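SAM-dependent O-methyltransferase (Leptospira interrogans, PDB 2HNK) probably transfers a methyl group from S-adenosylmethionine to a hydroxyl oxygen of its substrate, and binds S-adenosylhomocysteine. Local coordinates at residues I16-V21 and S45-G49; S26-L30 and K103-N108; K62-E66 and S139-F143; L125-I129 and L166-L170; L177-V182 and I201-N205. One frame throughout, in Å; residues are numbered along the deposited sequence.

In the fold
From the N terminus, contact 1 comes first: 16-21, at the end of helix 10-18, meets 45-49 at the start of helix 46-59, closing a loop that contains helix 25-35. Contact 2 crosses it, because 26-30 lies within that loop while its partner 103-108 ends helix 95-107. Contact 3, between strand 63-67 and the 139-143 loop, crosses contact 2 in turn, and contact 4, between helices 121-130 and 160-170, crosses contact 3; these last two touch where I65 packs on L125 and L128. Contact 5 follows in series, setting helix 196-210 against strand 175-180. It meets contact 4 through L177 and I167, and both it and contact 1 reach the second subunit.

Contact 1. Residues I16-V21 and S45-G49; sequences IFRNSV and SPEEG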
# COMPACT_ATOMS: atom_id res chain seq x y z
N ILE C 16 -13.11 7.80 8.13
CA ILE C 16 -11.86 7.06 7.87
C ILE C 16 -11.03 6.89 9.14
O ILE C 16 -10.67 5.77 9.51
CB ILE C 16 -11.01 7.71 6.74
CG1 ILE C 16 -11.75 7.63 5.39
CG2 ILE C 16 -9.67 7.03 6.63
CD1 ILE C 16 -11.19 8.53 4.30
N PHE C 17 -10.75 8.01 9.80
CA PHE C 17 -10.05 8.04 11.09
C PHE C 17 -10.69 7.06 12.09
O PHE C 17 -10.01 6.20 12.63
CB PHE C 17 -10.04 9.47 11.65
CG PHE C 17 -9.28 9.62 12.93
CD1 PHE C 17 -7.89 9.68 12.93
CD2 PHE C 17 -9.95 9.71 14.14
CE1 PHE C 17 -7.18 9.83 14.12
CE2 PHE C 17 -9.24 9.85 15.35
CZ PHE C 17 -7.85 9.90 15.33
N ARG C 18 -11.99 7.20 12.31
CA ARG C 18 -12.70 6.40 13.31
C ARG C 18 -12.77 4.91 12.98
O ARG C 18 -13.05 4.10 13.85
CB ARG C 18 -14.10 6.96 13.53
CG ARG C 18 -14.14 8.23 14.34
CD ARG C 18 -15.57 8.65 14.62
NE ARG C 18 -15.64 10.03 15.11
CZ ARG C 18 -16.62 10.88 14.81
NH1 ARG C 18 -17.63 10.51 14.01
NH2 ARG C 18 -16.59 12.12 15.30
N ASN C 19 -12.51 4.57 11.72
CA ASN C 19 -12.59 3.19 11.25
C ASN C 19 -11.27 2.58 10.80
O ASN C 19 -11.28 1.50 10.21
CB ASN C 19 -13.61 3.09 10.12
CG ASN C 19 -15.02 3.16 10.61
OD1 ASN C 19 -15.61 2.14 10.97
ND2 ASN C 19 -15.57 4.36 10.67
N SER C 20 -10.15 3.24 11.07
CA SER C 20 -8.85 2.69 10.66
C SER C 20 -7.72 3.03 11.62
O SER C 20 -6.73 2.31 11.69
CB SER C 20 -8.49 3.15 9.25
OG SER C 20 -8.29 4.55 9.20
N VAL C 21 -7.87 4.12 12.35
CA VAL C 21 -6.79 4.62 13.16
C VAL C 21 -6.91 4.22 14.62
O VAL C 21 -7.84 4.59 15.30
CB VAL C 21 -6.59 6.13 12.98
CG1 VAL C 21 -5.80 6.70 14.13
CG2 VAL C 21 -5.91 6.43 11.67
N SER C 45 0.08 12.51 8.56
CA SER C 45 -1.17 12.17 9.24
C SER C 45 -1.04 10.81 9.94
O SER C 45 -0.17 10.01 9.57
CB SER C 45 -2.31 12.12 8.22
OG SER C 45 -1.94 11.37 7.08
N PRO C 46 -1.86 10.55 10.97
CA PRO C 46 -1.90 9.22 11.57
C PRO C 46 -2.39 8.12 10.61
O PRO C 46 -1.98 6.97 10.73
CB PRO C 46 -2.86 9.38 12.76
CG PRO C 46 -3.61 10.61 12.49
CD PRO C 46 -2.76 11.50 11.66
N GLU C 47 -3.26 8.49 9.67
CA GLU C 47 -3.66 7.63 8.56
C GLU C 47 -2.45 7.21 7.72
O GLU C 47 -2.27 6.03 7.43
CB GLU C 47 -4.68 8.34 7.66
CG GLU C 47 -6.07 8.57 8.27
CD GLU C 47 -6.16 9.81 9.14
OE1 GLU C 47 -7.26 10.06 9.69
OE2 GLU C 47 -5.15 10.54 9.29
N GLU C 48 -1.63 8.18 7.32
CA GLU C 48 -0.42 7.85 6.59
C GLU C 48 0.51 6.98 7.43
O GLU C 48 1.09 6.03 6.92
CB GLU C 48 0.31 9.09 6.09
CG GLU C 48 1.64 8.73 5.45
CD GLU C 48 2.35 9.87 4.77
OE1 GLU C 48 3.34 9.59 4.09
OE2 GLU C 48 1.93 11.04 4.90
N GLY C 49 0.62 7.30 8.72
CA GLY C 49 1.34 6.47 9.68
C GLY C 49 0.94 5.01 9.61
O GLY C 49 1.80 4.13 9.49
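E47 meets the edge of the F17 ring, its OE1 in the ring plane and 3.3 Å from F17 CD1. The carboxylate plane is turned 52° from the ring, and its oxygen comes at the edge and not over a face. A bend at chi2 (83°) brings the carboxylate to this edge, although the first bond of the side chain does not aim there. No hydrogen bond crosses between the segments. The buried part joins E47 and P46 to V21, whose CG2 lies 3.9 Å from E47 N and also touches E47 CG, while its CG1 faces P46 CB at 4.2 Å. The segments are a helix end and a helix start: N19 is the first residue to leave helical geometry after helix 10-18, and S45 is the N-cap of helix 46-59, its OG accepting from E48 N at 3.2 Å. The looser side is that of F17, which is partly exposed and meets P46 only at its ring edge, CE1 to P46 CG at 4.0 Å. Y209 of the second subunit hydrogen-bonds V21 O, and K4 NZ of that subunit is a long, weak partner of E47 OE2.

Contact 2. Residues S26-L30 and K103-N108; sequences SFLKL and KYWKEN
K29 and E107 form a salt bridge, with K29 NZ 2.8 Å from E107 OE2 on its syn lone pair. The lysine chain runs extended to CE and turns at its last torsion (chi4 -82°), which swings NZ to the acid. The other carboxylate oxygen, E107 OE1, takes the hydroxyl of S26 at 2.8 Å, on its anti side and tilted out of the carboxylate plane; one carboxylate thus holds two residues of helix 25-35. S26 OG in turn accepts from N108 ND2 at 2.9 Å, a bent bond (136°). The same ND2 gives a straighter bond to Y104 O, 2.7 Å away, which fixes the amide at the end of helix 95-107.

Inside this polar rim, L30 lies over one face of the Y104 ring. L30 CB sits 3.7 Å from the ring centroid and only 7° off the normal, a CH-pi contact. S26 OG and K29 CG lie in plane at the ring's edge. The two helices run nearly antiparallel. F27 adds its ring edge, with N108 OD1 in plane, and packs on helix 73-81.

K29 NZ and K103 NZ come within 3.7 Å. E107 pairs with the first; E33 is salt-bridged to the second and hydrogen-bonded to Y104 OH, and a water accepts from K29 NZ and, weakly, K103 NZ. These partners probably offset the repulsion, consistent with charges shared between the helices.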
# COMPACT_ATOMS: atom_id res chain seq x y z
N SER C 26 0.72 8.24 23.26
CA SER C 26 2.04 8.82 23.06
C SER C 26 2.20 9.39 21.65
O SER C 26 2.80 10.45 21.49
CB SER C 26 3.14 7.81 23.36
OG SER C 26 4.42 8.37 23.15
N PHE C 27 1.68 8.68 20.65
CA PHE C 27 1.72 9.14 19.25
C PHE C 27 0.90 10.43 19.08
O PHE C 27 1.35 11.37 18.43
CB PHE C 27 1.15 8.07 18.31
CG PHE C 27 2.06 6.90 18.05
CD1 PHE C 27 2.78 6.28 19.09
CD2 PHE C 27 2.15 6.36 16.77
CE1 PHE C 27 3.59 5.18 18.84
CE2 PHE C 27 2.96 5.25 16.51
CZ PHE C 27 3.69 4.66 17.55
N LEU C 28 -0.30 10.44 19.65
CA LEU C 28 -1.16 11.63 19.65
C LEU C 28 -0.46 12.80 20.33
O LEU C 28 -0.48 13.92 19.82
CB LEU C 28 -2.48 11.33 20.37
CG LEU C 28 -3.44 12.48 20.65
CD1 LEU C 28 -3.89 13.16 19.37
CD2 LEU C 28 -4.65 12.00 21.46
N LYS C 29 0.16 12.51 21.47
CA LYS C 29 0.97 13.46 22.23
C LYS C 29 2.01 14.13 21.33
O LYS C 29 2.13 15.36 21.33
CB LYS C 29 1.63 12.72 23.41
CG LYS C 29 2.36 13.56 24.45
CD LYS C 29 2.91 12.63 25.53
CE LYS C 29 3.61 13.37 26.65
NZ LYS C 29 5.01 13.71 26.29
N LEU C 30 2.74 13.33 20.56
CA LEU C 30 3.74 13.83 19.61
C LEU C 30 3.15 14.78 18.56
O LEU C 30 3.75 15.81 18.26
CB LEU C 30 4.51 12.68 18.94
CG LEU C 30 5.45 13.01 17.76
CD1 LEU C 30 6.50 14.10 18.09
CD2 LEU C 30 6.13 11.77 17.22
N LYS C 103 12.82 11.47 22.38
CA LYS C 103 11.90 11.57 23.50
C LYS C 103 10.75 10.56 23.33
O LYS C 103 10.41 9.84 24.26
CB LYS C 103 11.36 13.00 23.62
CG LYS C 103 10.30 13.18 24.68
CD LYS C 103 9.60 14.50 24.51
CE LYS C 103 8.43 14.60 25.45
NZ LYS C 103 7.84 15.97 25.43
N TYR C 104 10.19 10.50 22.13
CA TYR C 104 9.05 9.61 21.87
C TYR C 104 9.45 8.16 21.60
O TYR C 104 8.73 7.25 21.99
CB TYR C 104 8.13 10.18 20.79
CG TYR C 104 7.38 11.36 21.33
CD1 TYR C 104 7.89 12.66 21.22
CD2 TYR C 104 6.17 11.18 22.03
CE1 TYR C 104 7.21 13.75 21.75
CE2 TYR C 104 5.49 12.26 22.57
CZ TYR C 104 6.02 13.55 22.43
OH TYR C 104 5.34 14.62 22.96
N TRP C 105 10.61 7.95 20.97
CA TRP C 105 11.17 6.60 20.87
C TRP C 105 11.31 5.98 22.27
O TRP C 105 10.94 4.81 22.49
CB TRP C 105 12.54 6.62 20.19
CG TRP C 105 12.57 7.19 18.80
CD1 TRP C 105 11.53 7.31 17.92
CD2 TRP C 105 13.73 7.68 18.11
NE1 TRP C 105 11.96 7.85 16.74
CE2 TRP C 105 13.31 8.08 16.82
CE3 TRP C 105 15.09 7.81 18.45
CZ2 TRP C 105 14.19 8.63 15.87
CZ3 TRP C 105 15.97 8.36 17.51
CH2 TRP C 105 15.51 8.75 16.23
N LYS C 106 11.85 6.76 23.21
CA LYS C 106 12.04 6.31 24.59
C LYS C 106 10.71 6.06 25.30
O LYS C 106 10.56 5.04 25.97
CB LYS C 106 12.89 7.30 25.39
CG LYS C 106 13.43 6.75 26.71
CD LYS C 106 14.35 7.75 27.42
CE LYS C 106 15.69 7.95 26.70
NZ LYS C 106 16.56 6.73 26.71
N GLU C 107 9.77 6.99 25.14
CA GLU C 107 8.40 6.83 25.67
C GLU C 107 7.76 5.52 25.24
O GLU C 107 6.99 4.92 25.98
CB GLU C 107 7.50 7.99 25.23
CG GLU C 107 7.59 9.23 26.11
CD GLU C 107 6.43 10.22 25.88
OE1 GLU C 107 5.37 9.80 25.36
OE2 GLU C 107 6.58 11.41 26.23
N ASN C 108 8.08 5.08 24.03
CA ASN C 108 7.47 3.90 23.45
C ASN C 108 8.36 2.67 23.51
O ASN C 108 8.00 1.62 22.98
CB ASN C 108 7.01 4.21 22.02
CG ASN C 108 5.85 5.19 21.99
OD1 ASN C 108 4.71 4.81 22.20
ND2 ASN C 108 6.15 6.45 21.73
O HOH W 1 5.45 15.93 27.96

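Contact 3. Residues K62-E66 and S139-F143; sequences KRIIE and SDFAF
F141 and R63 bury the most surface here, and they join strand 63-67, an inner strand of the modified Rossmann sheet, to the loop that leads into strand 148-153. Their side chains slide past each other in opposite directions, guanidinium and ring planes only 21° apart. The contact between them is made by the arginine's CD, 3.7 Å from F141 CD1, and the approach to the ring is oblique.

R63 grips the loop backbone as well. A bend at chi2 (-59°) turns its chain so that NE donates to F141 O at 2.8 Å, with an N-H...O angle of 156°. The oxygen lies in the guanidinium plane, but NE stands above the plane of the carbonyl. NH1 of the same group donates to K62 O at 2.9 Å. F141 O and K62 O both lie close to the guanidinium plane, which limits its rotation; D85 O is a further partner of NH1. D140 lies farther out, its carboxylate of opposite charge but not in contact; its carbonyl oxygen is hydrogen-bonded by K87 NZ.

The phenyl ring of F141 reaches inward to the strand. I65 CG1 packs at its edge, 3.8 Å from F141 CZ. F115 also meets the ring, the two planes well inclined, and K87 and L89 of strand 87-92 touch it too. At the ring's inner end, F141 CZ comes within 3.1 Å of I64 O, which lies near the ring plane.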
# COMPACT_ATOMS: atom_id res chain seq x y z
N LYS C 62 13.06 -5.84 7.31
CA LYS C 62 13.80 -5.92 8.58
C LYS C 62 14.86 -4.83 8.70
O LYS C 62 15.33 -4.55 9.79
CB LYS C 62 14.44 -7.30 8.77
CG LYS C 62 13.43 -8.42 8.86
CD LYS C 62 13.99 -9.67 9.52
CE LYS C 62 12.85 -10.66 9.77
NZ LYS C 62 13.27 -11.81 10.63
N ARG C 63 15.23 -4.23 7.57
CA ARG C 63 16.17 -3.11 7.57
C ARG C 63 15.61 -1.94 6.81
O ARG C 63 15.46 -1.99 5.59
CB ARG C 63 17.53 -3.53 6.99
CG ARG C 63 18.30 -4.57 7.82
CD ARG C 63 18.58 -4.08 9.25
NE ARG C 63 19.33 -5.07 10.03
CZ ARG C 63 18.78 -5.97 10.83
NH1 ARG C 63 17.46 -6.03 11.01
NH2 ARG C 63 19.56 -6.83 11.48
N ILE C 64 15.30 -0.87 7.54
CA ILE C 64 14.69 0.33 6.97
C ILE C 64 15.63 1.54 7.08
O ILE C 64 16.33 1.68 8.08
CB ILE C 64 13.33 0.66 7.66
CG1 ILE C 64 12.34 -0.50 7.48
CG2 ILE C 64 12.76 1.99 7.15
CD1 ILE C 64 11.02 -0.31 8.20
N ILE C 65 15.64 2.39 6.07
CA ILE C 65 16.27 3.71 6.20
C ILE C 65 15.26 4.81 5.94
O ILE C 65 14.64 4.85 4.88
CB ILE C 65 17.51 3.90 5.28
CG1 ILE C 65 18.60 2.88 5.62
CG2 ILE C 65 18.06 5.33 5.40
CD1 ILE C 65 19.79 2.92 4.67
N GLU C 66 15.12 5.71 6.91
CA GLU C 66 14.30 6.89 6.77
C GLU C 66 15.19 8.10 6.49
O GLU C 66 16.08 8.41 7.29
CB GLU C 66 13.45 7.11 8.02
CG GLU C 66 12.71 8.45 8.05
CD GLU C 66 11.75 8.55 9.21
OE1 GLU C 66 12.11 9.14 10.26
OE2 GLU C 66 10.64 8.00 9.08
N SER C 139 26.62 -0.25 12.95
CA SER C 139 27.03 -1.55 13.46
C SER C 139 25.80 -2.33 13.93
O SER C 139 24.99 -1.82 14.72
CB SER C 139 28.05 -1.40 14.59
OG SER C 139 28.36 -2.67 15.15
N ASP C 140 25.67 -3.54 13.40
CA ASP C 140 24.55 -4.46 13.68
C ASP C 140 23.23 -4.02 13.02
O ASP C 140 22.15 -4.53 13.36
CB ASP C 140 24.38 -4.70 15.19
CG ASP C 140 23.78 -6.06 15.50
OD1 ASP C 140 23.49 -6.84 14.56
OD2 ASP C 140 23.59 -6.37 16.70
N PHE C 141 23.33 -3.08 12.09
CA PHE C 141 22.20 -2.67 11.25
C PHE C 141 22.43 -3.24 9.85
O PHE C 141 21.98 -4.34 9.54
CB PHE C 141 22.03 -1.14 11.24
CG PHE C 141 20.99 -0.63 10.27
CD1 PHE C 141 19.63 -0.80 10.52
CD2 PHE C 141 21.37 0.05 9.12
CE1 PHE C 141 18.68 -0.32 9.62
CE2 PHE C 141 20.43 0.52 8.22
CZ PHE C 141 19.08 0.34 8.47
N ALA C 142 23.17 -2.50 9.02
CA ALA C 142 23.47 -2.91 7.64
C ALA C 142 24.47 -1.94 7.00
O ALA C 142 24.67 -0.84 7.51
CB ALA C 142 22.19 -2.99 6.80
N PHE C 143 25.10 -2.37 5.91
CA PHE C 143 25.97 -1.51 5.11
C PHE C 143 26.23 -2.09 3.73
O PHE C 143 25.93 -3.26 3.48
CB PHE C 143 27.30 -1.22 5.84
CG PHE C 143 28.19 -2.40 5.98
CD1 PHE C 143 29.21 -2.64 5.05
CD2 PHE C 143 28.03 -3.29 7.04
CE1 PHE C 143 30.05 -3.75 5.18
CE2 PHE C 143 28.87 -4.40 7.18
CZ PHE C 143 29.88 -4.63 6.25

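Contact 4. Residues L125-I129 and L166-L170; sequences LQVLI and LILKL
Two helices pack side by side here through aliphatic side chains, with no hydrogen bond between the segments: 125-129 of helix 121-130 and 166-170 of helix 160-170. The axes of 125-129 and 166-170 pass 10.3 Å apart and run roughly parallel, at 30°, and the close CA pairs L125-L166 and I129-L170 lie one helical turn apart.

L170 enters between L125 and I129. Its CG packs on I129 CG1 at 3.6 Å, while its CD1 branch reaches L125 CD2 at 3.9 Å and its CD2 branch turns to I129 and the CB of L128. L166, one turn before L170 on its own helix, packs against the same pair: CD1 lies against L125 CB at 4.0 Å, and CD2 meets I129 CD1 at 3.8 Å, crossing that side chain at about a right angle. I129 reaches both leucines because CG1 is trans to the carbonyl carbon (chi1 -69°) and carries CD1 to L166. At the exposed margin, Q126 bends back at chi2 to lay OE1 on L166 CD2, its NE2 bonded to D130, and K169 CG brushes I129 CG2.

On the inner side both helices rest on the sheet: L125 and L170 touch F151 of strand 148-153, L125 and L128 pack on I65 of strand 63-67, and I167 bears on I67.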
# COMPACT_ATOMS: atom_id res chain seq x y z
N LEU C 125 24.34 8.37 3.22
CA LEU C 125 24.03 7.28 2.32
C LEU C 125 25.26 6.83 1.53
O LEU C 125 25.46 5.64 1.32
CB LEU C 125 22.87 7.65 1.38
CG LEU C 125 21.48 7.93 2.00
CD1 LEU C 125 20.49 8.23 0.88
CD2 LEU C 125 20.98 6.79 2.88
N GLN C 126 26.09 7.79 1.10
CA GLN C 126 27.31 7.46 0.35
C GLN C 126 28.33 6.69 1.19
O GLN C 126 28.89 5.71 0.72
CB GLN C 126 27.97 8.71 -0.24
CG GLN C 126 29.11 8.39 -1.21
CD GLN C 126 28.66 7.56 -2.40
OE1 GLN C 126 27.77 7.97 -3.16
NE2 GLN C 126 29.26 6.39 -2.58
N VAL C 127 28.54 7.13 2.42
CA VAL C 127 29.43 6.43 3.36
C VAL C 127 28.97 4.98 3.59
O VAL C 127 29.78 4.06 3.71
CB VAL C 127 29.52 7.19 4.70
CG1 VAL C 127 30.25 6.37 5.75
CG2 VAL C 127 30.20 8.53 4.49
N LEU C 128 27.65 4.80 3.64
CA LEU C 128 27.03 3.49 3.82
C LEU C 128 27.24 2.60 2.59
O LEU C 128 27.53 1.40 2.71
CB LEU C 128 25.54 3.68 4.12
CG LEU C 128 24.83 2.76 5.11
CD1 LEU C 128 25.55 2.70 6.45
CD2 LEU C 128 23.41 3.25 5.31
N ILE C 129 27.11 3.19 1.40
CA ILE C 129 27.40 2.48 0.16
C ILE C 129 28.87 2.02 0.11
O ILE C 129 29.16 0.86 -0.19
CB ILE C 129 27.03 3.32 -1.08
CG1 ILE C 129 25.52 3.48 -1.20
CG2 ILE C 129 27.60 2.68 -2.36
CD1 ILE C 129 25.07 4.61 -2.10
N LEU C 166 21.09 6.62 -5.09
CA LEU C 166 21.66 6.09 -3.85
C LEU C 166 20.72 5.10 -3.13
O LEU C 166 21.17 4.08 -2.56
CB LEU C 166 22.03 7.23 -2.89
CG LEU C 166 22.92 8.40 -3.34
CD1 LEU C 166 23.05 9.44 -2.21
CD2 LEU C 166 24.31 7.95 -3.80
N ILE C 167 19.42 5.41 -3.14
CA ILE C 167 18.38 4.53 -2.60
C ILE C 167 18.37 3.22 -3.36
O ILE C 167 18.32 2.14 -2.78
CB ILE C 167 16.98 5.20 -2.68
CG1 ILE C 167 16.89 6.38 -1.70
CG2 ILE C 167 15.85 4.18 -2.47
CD1 ILE C 167 15.82 7.39 -2.03
N LEU C 168 18.44 3.33 -4.68
CA LEU C 168 18.32 2.19 -5.58
C LEU C 168 19.52 1.25 -5.43
O LEU C 168 19.39 0.04 -5.58
CB LEU C 168 18.22 2.70 -7.01
CG LEU C 168 17.07 2.19 -7.87
CD1 LEU C 168 15.74 2.30 -7.15
CD2 LEU C 168 17.05 2.96 -9.19
N LYS C 169 20.69 1.83 -5.14
CA LYS C 169 21.92 1.09 -4.91
C LYS C 169 21.89 0.39 -3.54
O LYS C 169 22.32 -0.76 -3.41
CB LYS C 169 23.13 2.02 -5.05
CG LYS C 169 24.49 1.34 -4.85
CD LYS C 169 25.41 1.57 -6.05
CE LYS C 169 25.01 0.69 -7.24
NZ LYS C 169 25.55 1.20 -8.55
N LEU C 170 21.36 1.08 -2.53
CA LEU C 170 21.27 0.49 -1.19
C LEU C 170 20.17 -0.56 -1.07
O LEU C 170 20.28 -1.48 -0.26
CB LEU C 170 21.10 1.57 -0.12
CG LEU C 170 22.38 2.33 0.26
CD1 LEU C 170 22.05 3.65 0.92
CD2 LEU C 170 23.30 1.48 1.16

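Contact 5. Residues L177-V182 and I201-N205; sequences LIADNV and IRKFN
F204 points its ring at strand 175-180, where the CB of A179 lies 3.6 Å from F204 CE2, obliquely to the ring. L177 and F204 come at each other from opposite directions; L177 CD2 meets the ring edge in plane, 3.7 Å from F204 CZ. A chi1 of 173° sets the phenyl as far as possible from its own backbone N and delivers it to the strand. V182 CG1 touches the ring obliquely and less closely, at 4.2 Å from F204 CE2. Y160 of helix 160-170 makes an edge-to-face pair with the same ring.

Past the end of the strand the contact turns polar. N205 ND2 donates to V182 O at 2.9 Å, with an N-H...O angle of 158°; the donor lies in the carbonyl plane on a lone pair, and the oxygen lies in the amide plane. The amide's oxygen, N205 OD1, lies 3.6 Å from V182 CB. ND2 is shared between V182 O and Y15 OH of the second subunit. I201 fills the side toward the loop, CG2 at 3.4 Å from V182 O and CD1 the same distance from N181 O.

N181 turns its amide away from the helix to D223 and K157, and its side chain is about 7 Å from the bound S-adenosylhomocysteine. A helix laid on a strand of the central sheet, with the loop beyond the strand's C-terminal end near the bound S-adenosylhomocysteine, is the layout of Rossmann-like methyltransferases.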
# COMPACT_ATOMS: atom_id res chain seq x y z
N LEU C 177 10.90 1.52 -2.05
CA LEU C 177 11.04 2.93 -1.72
C LEU C 177 9.65 3.52 -1.52
O LEU C 177 8.79 3.40 -2.39
CB LEU C 177 11.80 3.70 -2.81
CG LEU C 177 11.67 5.24 -2.86
CD1 LEU C 177 12.20 5.92 -1.60
CD2 LEU C 177 12.39 5.81 -4.11
N ILE C 178 9.43 4.13 -0.37
CA ILE C 178 8.21 4.86 -0.12
C ILE C 178 8.57 6.35 -0.14
O ILE C 178 9.33 6.82 0.69
CB ILE C 178 7.56 4.46 1.24
CG1 ILE C 178 7.37 2.93 1.32
CG2 ILE C 178 6.25 5.19 1.44
CD1 ILE C 178 6.73 2.43 2.61
N ALA C 179 8.04 7.07 -1.11
CA ALA C 179 8.38 8.47 -1.28
C ALA C 179 7.23 9.39 -0.89
O ALA C 179 6.12 9.28 -1.41
CB ALA C 179 8.86 8.75 -2.71
N ASP C 180 7.51 10.31 0.02
CA ASP C 180 6.52 11.26 0.53
C ASP C 180 6.48 12.57 -0.28
O ASP C 180 7.46 12.95 -0.91
CB ASP C 180 6.82 11.57 2.01
CG ASP C 180 5.58 12.01 2.77
OD1 ASP C 180 4.52 11.37 2.58
OD2 ASP C 180 5.68 12.99 3.56
N ASN C 181 5.32 13.25 -0.25
CA ASN C 181 5.15 14.60 -0.83
C ASN C 181 5.25 14.67 -2.36
O ASN C 181 5.53 15.74 -2.91
CB ASN C 181 6.14 15.61 -0.22
CG ASN C 181 5.89 15.86 1.26
OD1 ASN C 181 6.67 15.43 2.11
ND2 ASN C 181 4.81 16.55 1.56
N VAL C 182 4.99 13.56 -3.03
CA VAL C 182 5.18 13.46 -4.48
C VAL C 182 4.19 14.31 -5.29
O VAL C 182 4.38 14.50 -6.49
CB VAL C 182 5.21 11.98 -4.98
CG1 VAL C 182 6.47 11.25 -4.47
CG2 VAL C 182 3.94 11.21 -4.60
N ILE C 201 10.96 17.33 -7.00
CA ILE C 201 9.88 16.33 -6.98
C ILE C 201 9.41 15.90 -8.39
O ILE C 201 9.29 14.71 -8.65
CB ILE C 201 8.70 16.79 -6.08
CG1 ILE C 201 9.19 16.93 -4.64
CG2 ILE C 201 7.51 15.81 -6.17
CD1 ILE C 201 8.24 17.66 -3.72
N ARG C 202 9.16 16.87 -9.28
CA ARG C 202 8.82 16.58 -10.68
C ARG C 202 9.85 15.69 -11.37
O ARG C 202 9.49 14.71 -12.02
CB ARG C 202 8.66 17.85 -11.51
CG ARG C 202 7.33 18.55 -11.39
CD ARG C 202 7.07 19.45 -12.61
NE ARG C 202 6.08 20.48 -12.29
CZ ARG C 202 6.38 21.74 -11.96
NH1 ARG C 202 7.64 22.15 -11.93
NH2 ARG C 202 5.41 22.59 -11.67
N LYS C 203 11.12 16.07 -11.23
CA LYS C 203 12.24 15.31 -11.77
C LYS C 203 12.31 13.90 -11.18
O LYS C 203 12.57 12.94 -11.90
CB LYS C 203 13.56 16.02 -11.47
CG LYS C 203 13.86 17.21 -12.35
CD LYS C 203 15.28 17.70 -12.08
CE LYS C 203 16.02 17.96 -13.38
NZ LYS C 203 17.47 17.59 -13.23
N PHE C 204 12.10 13.81 -9.87
CA PHE C 204 12.03 12.51 -9.20
C PHE C 204 10.90 11.65 -9.77
O PHE C 204 11.14 10.51 -10.16
CB PHE C 204 11.86 12.70 -7.68
CG PHE C 204 11.61 11.43 -6.93
CD1 PHE C 204 12.68 10.66 -6.47
CD2 PHE C 204 10.31 11.00 -6.66
CE1 PHE C 204 12.47 9.48 -5.77
CE2 PHE C 204 10.08 9.81 -5.96
CZ PHE C 204 11.17 9.05 -5.50
N ASN C 205 9.69 12.20 -9.85
CA ASN C 205 8.54 11.45 -10.39
C ASN C 205 8.81 10.96 -11.81
O ASN C 205 8.45 9.84 -12.17
CB ASN C 205 7.24 12.26 -10.34
CG ASN C 205 6.76 12.51 -8.91
OD1 ASN C 205 7.20 11.85 -7.97
ND2 ASN C 205 5.85 13.47 -8.76